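Local coordinates for protein leucine--trna ligase (Agrobacterium radiobacter, PDB 5AH5) that probably joins L-leucine to tRNA(Leu) at the expense of ATP, as a class I aminoacyl-tRNA synthetase that carries bound zinc and an editing domain, at residues I103-K107 / W119-A124; L72-G76 / R499-P503. All coordinates share one frame; numbering follows the deposited sequence.

Contact 1 of 2, residues I103-K107 / W119-A124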
loop_
_atom_site.group_PDB
_atom_site.type_symbol
_atom_site.label_atom_id
_atom_site.label_comp_id
_atom_site.label_asym_id
_atom_site.label_seq_id
_atom_site.Cartn_x
_atom_site.Cartn_y
_atom_site.Cartn_z
ATOM N N ILE B 103 15.757 -13.179 -7.478
ATOM C CA ILE B 103 16.276 -11.804 -7.550
ATOM C C ILE B 103 16.812 -11.545 -8.947
ATOM O O ILE B 103 16.382 -10.608 -9.642
ATOM C CB ILE B 103 17.275 -11.491 -6.429
ATOM C CG1 ILE B 103 16.548 -11.474 -5.104
ATOM C CG2 ILE B 103 18.052 -10.179 -6.662
ATOM C CD1 ILE B 103 17.455 -11.280 -3.918
ATOM N N ASP B 104 17.719 -12.397 -9.351
ATOM C CA ASP B 104 18.412 -12.255 -10.613
ATOM C C ASP B 104 17.374 -12.274 -11.787
ATOM O O ASP B 104 17.450 -11.457 -12.693
ATOM C CB ASP B 104 19.372 -13.384 -10.828
ATOM C CG ASP B 104 20.651 -13.337 -9.887
ATOM O OD1 ASP B 104 20.893 -12.337 -9.156
ATOM O OD2 ASP B 104 21.405 -14.362 -9.891
ATOM N N SER B 105 16.449 -13.222 -11.763
ATOM C CA SER B 105 15.361 -13.307 -12.787
ATOM C C SER B 105 14.471 -12.028 -12.752
ATOM O O SER B 105 14.193 -11.473 -13.765
ATOM C CB SER B 105 14.512 -14.535 -12.517
ATOM O OG SER B 105 13.423 -14.627 -13.372
ATOM N N MET B 106 14.048 -11.584 -11.575
ATOM C CA MET B 106 13.148 -10.433 -11.464
ATOM C C MET B 106 13.840 -9.155 -11.889
ATOM O O MET B 106 13.257 -8.349 -12.602
ATOM C CB MET B 106 12.549 -10.270 -10.085
ATOM C CG MET B 106 11.399 -11.245 -9.829
ATOM S SD MET B 106 10.544 -11.003 -8.290
ATOM C CE MET B 106 11.842 -11.149 -7.160
ATOM N N LYS B 107 15.096 -8.991 -11.481
ATOM C CA LYS B 107 15.869 -7.837 -11.851
ATOM C C LYS B 107 16.110 -7.769 -13.353
ATOM O O LYS B 107 15.917 -6.666 -13.996
ATOM C CB LYS B 107 17.184 -7.781 -11.048
ATOM C CG LYS B 107 18.036 -6.539 -11.331
ATOM C CD LYS B 107 19.159 -6.378 -10.295
ATOM C CE LYS B 107 20.195 -5.382 -10.813
ATOM N NZ LYS B 107 21.129 -5.030 -9.718
ATOM N N TRP B 119 19.370 1.705 -9.001
ATOM C CA TRP B 119 19.967 0.391 -8.599
ATOM C C TRP B 119 21.101 0.510 -7.594
ATOM O O TRP B 119 21.355 -0.436 -6.864
ATOM C CB TRP B 119 20.433 -0.360 -9.820
ATOM C CG TRP B 119 19.318 -0.867 -10.679
ATOM C CD1 TRP B 119 19.142 -0.613 -12.015
ATOM C CD2 TRP B 119 18.287 -1.807 -10.314
ATOM N NE1 TRP B 119 18.051 -1.263 -12.465
ATOM C CE2 TRP B 119 17.502 -2.013 -11.462
ATOM C CE3 TRP B 119 17.952 -2.482 -9.122
ATOM C CZ2 TRP B 119 16.391 -2.843 -11.476
ATOM C CZ3 TRP B 119 16.845 -3.286 -9.114
ATOM C CH2 TRP B 119 16.057 -3.462 -10.297
ATOM N N ALA B 120 21.686 1.694 -7.442
ATOM C CA ALA B 120 22.697 1.921 -6.392
ATOM C C ALA B 120 22.055 1.859 -5.072
ATOM O O ALA B 120 22.747 1.719 -4.079
ATOM C CB ALA B 120 23.378 3.286 -6.526
ATOM N N ASN B 121 20.739 2.029 -5.043
ATOM C CA ASN B 121 19.976 1.986 -3.832
ATOM C C ASN B 121 19.312 0.620 -3.592
ATOM O O ASN B 121 18.574 0.493 -2.671
ATOM C CB ASN B 121 18.923 3.144 -3.840
ATOM C CG ASN B 121 19.600 4.504 -3.808
ATOM O OD1 ASN B 121 19.942 5.004 -4.834
ATOM N ND2 ASN B 121 19.923 5.012 -2.610
ATOM N N GLU B 122 19.592 -0.369 -4.415
ATOM C CA GLU B 122 19.025 -1.688 -4.209
ATOM C C GLU B 122 19.381 -2.302 -2.856
ATOM O O GLU B 122 20.446 -2.046 -2.309
ATOM C CB GLU B 122 19.518 -2.597 -5.342
ATOM C CG GLU B 122 19.043 -4.061 -5.372
ATOM C CD GLU B 122 19.677 -4.823 -6.514
ATOM O OE1 GLU B 122 20.559 -4.286 -7.226
ATOM O OE2 GLU B 122 19.266 -5.977 -6.801
ATOM N N LEU B 123 18.457 -3.073 -2.300
ATOM C CA LEU B 123 18.705 -3.858 -1.109
ATOM C C LEU B 123 17.981 -5.184 -1.183
ATOM O O LEU B 123 17.123 -5.429 -2.047
ATOM C CB LEU B 123 18.284 -3.131 0.168
ATOM C CG LEU B 123 16.834 -2.645 0.241
ATOM C CD1 LEU B 123 15.863 -3.787 0.645
ATOM C CD2 LEU B 123 16.638 -1.512 1.230
ATOM N N ALA B 124 18.367 -6.073 -0.281
ATOM C CA ALA B 124 17.698 -7.362 -0.164
ATOM C C ALA B 124 17.596 -7.639 1.321
ATOM O O ALA B 124 18.600 -7.543 2.011
ATOM C CB ALA B 124 18.525 -8.385 -0.869
HETATM O O HOH W 1 20.999 -7.772 -7.633
#
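In the class I catalytic region, helix 95-112 packs against the loop that follows it through K107, whose long side chain lies over W119 and ends at E122. CG of K107 points away from its own backbone nitrogen (chi1 -177°), and the chain beyond stays extended, so its methylenes run across one face of the indole, the lysine and the indole running antiparallel to one another. K107 CG approaches CH2 of W119 at 3.8 Å, and K107 CE stands 4.1 Å from the centroid of the six-membered ring of W119, 14° off its normal: a CH-pi contact. At the end of the chain, beside the indole, K107 NZ donates to OE1 of E122 in a salt bridge of 2.7 Å, reaching the syn side of the carboxylate, 16° out of its plane.

The segment 119-124 belongs to the connection between helices 95-112 and 128-143 and turns where E122 N bonds to W119 O, which brings the indole and the carboxylate to the same lysine. The other carboxylate oxygen, OE2 of E122, takes a hydrogen bond from a water at 2.6 Å and another from NE1 of W77, a grip that probably fixes the rotation of the group. That water also accepts a weak bond from K107 NZ. One helical turn earlier, CD1 of I103 meets CB of A124 at 4.3 Å, a loose apolar touch.

Contact 2 of 2, residues L72-G76 / R499-P503; sequences LHPMG and RYPSP
Y500 lays one face of its phenol ring against the pyrrolidine of P74, the two side chains crossing at about a right angle. CG of P74 does most of the touching: it comes within 3.4 Å of CD2 of Y500 and sits 3.6 Å from the ring centroid, 18° off the normal, a close CH-pi contact displaced toward the rim. CB of P74 adds a second point, 3.7 Å from CD1 of Y500, so that the proline covers the ring from two neighbouring carbons. With CG of Y500 opposite its own carbonyl carbon (chi1 -82°), the phenol reaches along the backbone from P74 to G76. The hydroxyl ends there, with OH of Y500 3.0 Å from G76 N and near 3.4 Å from M75 C; the approach to the amide is too poorly angled to count as a hydrogen bond, and the amide lies at the ring edge, near its plane.

The segment 72-76 leaves strand 70-72, an outermost strand of the four-stranded parallel sheet in the nucleotide-binding (Rossmann-type) fold of class I synthetases, and the aromatic ring packs beside that sheet, touching Y34 and L36 of the adjacent strand 32-37. All the residues that touch here are buried, and the Y500 side chain comes to about 8 Å from the bound leucyl-adenylate analogue 5'-O-(L-leucylsulfamoyl)adenosine. On the other side of the contact, R499 to S502 form a type I beta turn, with S502 N weakly bonded to R499 O. Y500 and P501 occupy its two central positions; Y500 points at the 72-76 segment, and beside it CG of P501 meets CD2 of L72 at 4.2 Å.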
loop_
_atom_site.group_PDB
_atom_site.type_symbol
_atom_site.label_atom_id
_atom_site.label_comp_id
_atom_site.label_asym_id
_atom_site.label_seq_id
_atom_site.Cartn_x
_atom_site.Cartn_y
_atom_site.Cartn_z
ATOM N N LEU B 72 14.042 9.788 -6.106
ATOM C CA LEU B 72 14.434 8.466 -5.660
ATOM C C LEU B 72 13.333 7.483 -6.103
ATOM O O LEU B 72 12.239 7.553 -5.619
ATOM C CB LEU B 72 14.602 8.433 -4.146
ATOM C CG LEU B 72 14.962 7.037 -3.550
ATOM C CD1 LEU B 72 16.068 6.403 -4.314
ATOM C CD2 LEU B 72 15.338 7.116 -2.072
ATOM N N HIS B 73 13.629 6.622 -7.061
ATOM C CA HIS B 73 12.765 5.533 -7.427
ATOM C C HIS B 73 13.555 4.196 -7.291
ATOM O O HIS B 73 14.202 3.787 -8.204
ATOM C CB HIS B 73 12.387 5.684 -8.849
ATOM C CG HIS B 73 11.341 4.736 -9.312
ATOM N ND1 HIS B 73 11.309 4.286 -10.612
ATOM C CD2 HIS B 73 10.244 4.223 -8.708
ATOM C CE1 HIS B 73 10.298 3.472 -10.787
ATOM N NE2 HIS B 73 9.620 3.428 -9.645
ATOM N N PRO B 74 13.406 3.494 -6.186
ATOM C CA PRO B 74 14.333 2.391 -5.895
ATOM C C PRO B 74 13.601 1.082 -5.940
ATOM O O PRO B 74 12.384 1.065 -5.905
ATOM C CB PRO B 74 14.693 2.694 -4.439
ATOM C CG PRO B 74 13.398 3.117 -3.845
ATOM C CD PRO B 74 12.680 3.905 -4.954
ATOM N N MET B 75 14.335 -0.020 -5.912
ATOM C CA MET B 75 13.753 -1.353 -5.944
ATOM C C MET B 75 14.717 -2.306 -5.189
ATOM O O MET B 75 15.948 -2.158 -5.158
ATOM C CB MET B 75 13.534 -1.856 -7.397
ATOM C CG MET B 75 13.019 -3.329 -7.529
ATOM S SD MET B 75 11.539 -3.644 -6.592
ATOM C CE MET B 75 10.396 -2.473 -7.414
ATOM N N GLY B 76 14.120 -3.268 -4.557
ATOM C CA GLY B 76 14.876 -4.240 -3.784
ATOM C C GLY B 76 13.927 -5.403 -3.532
ATOM O O GLY B 76 12.862 -5.503 -4.168
ATOM N N ARG B 499 15.544 2.420 4.443
ATOM C CA ARG B 499 16.870 1.894 4.248
ATOM C C ARG B 499 17.389 2.156 2.882
ATOM O O ARG B 499 18.625 2.314 2.679
ATOM C CB ARG B 499 16.873 0.368 4.539
ATOM C CG ARG B 499 18.167 -0.359 4.238
ATOM C CD ARG B 499 19.215 -0.018 5.291
ATOM N NE ARG B 499 20.436 -0.823 5.145
ATOM C CZ ARG B 499 21.542 -0.669 5.898
ATOM N NH1 ARG B 499 21.580 0.253 6.855
ATOM N NH2 ARG B 499 22.589 -1.436 5.666
ATOM N N TYR B 500 16.486 2.191 1.904
ATOM C CA TYR B 500 16.888 2.446 0.516
ATOM C C TYR B 500 17.805 3.682 0.363
ATOM O O TYR B 500 18.679 3.723 -0.534
ATOM C CB TYR B 500 15.631 2.701 -0.305
ATOM C CG TYR B 500 14.822 1.543 -0.827
ATOM C CD1 TYR B 500 15.432 0.505 -1.541
ATOM C CD2 TYR B 500 13.406 1.590 -0.803
ATOM C CE1 TYR B 500 14.677 -0.531 -2.074
ATOM C CE2 TYR B 500 12.653 0.572 -1.356
ATOM C CZ TYR B 500 13.292 -0.475 -2.009
ATOM O OH TYR B 500 12.598 -1.514 -2.597
ATOM N N PRO B 501 17.618 4.723 1.193
ATOM C CA PRO B 501 18.503 5.883 0.924
ATOM C C PRO B 501 19.991 5.646 1.167
ATOM O O PRO B 501 20.778 6.294 0.482
ATOM C CB PRO B 501 17.997 6.944 1.885
ATOM C CG PRO B 501 16.547 6.662 1.953
ATOM C CD PRO B 501 16.532 5.128 2.097
ATOM N N SER B 502 20.381 4.718 2.082
ATOM C CA SER B 502 21.786 4.257 2.133
ATOM C C SER B 502 21.823 2.804 2.576
ATOM O O SER B 502 21.799 2.520 3.772
ATOM C CB SER B 502 22.719 5.124 3.022
ATOM O OG SER B 502 22.072 5.288 4.196
ATOM N N PRO B 503 21.796 1.905 1.597
ATOM C CA PRO B 503 21.467 0.556 1.893
ATOM C C PRO B 503 22.671 -0.303 2.335
ATOM O O PRO B 503 22.472 -1.463 2.720
ATOM C CB PRO B 503 20.934 0.074 0.598
ATOM C CG PRO B 503 21.761 0.762 -0.427
ATOM C CD PRO B 503 21.942 2.132 0.156
#

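In the fold
From the N terminus, the chain first leaves strand 70-72 through the 72-76 half of contact 2, passes through helix 82-91 and then enters helix 95-112. Contact 1 closes a short loop, with 11 residues between 103-107 and 119-124, the first five still helical. The chain returns to contact 2 only after 422 intervening residues, at the turn before helix 511-517, so contact 1 falls within that far longer excursion. Contact 2 thereby joins two parts of the class I catalytic region far apart in sequence, while contact 1 ties neighbouring elements. Their centres lie 10 Å apart and they touch: N121 ND2 probably hydrogen-bonds to Y500 O at 2.7 Å, and L123 packs on R499.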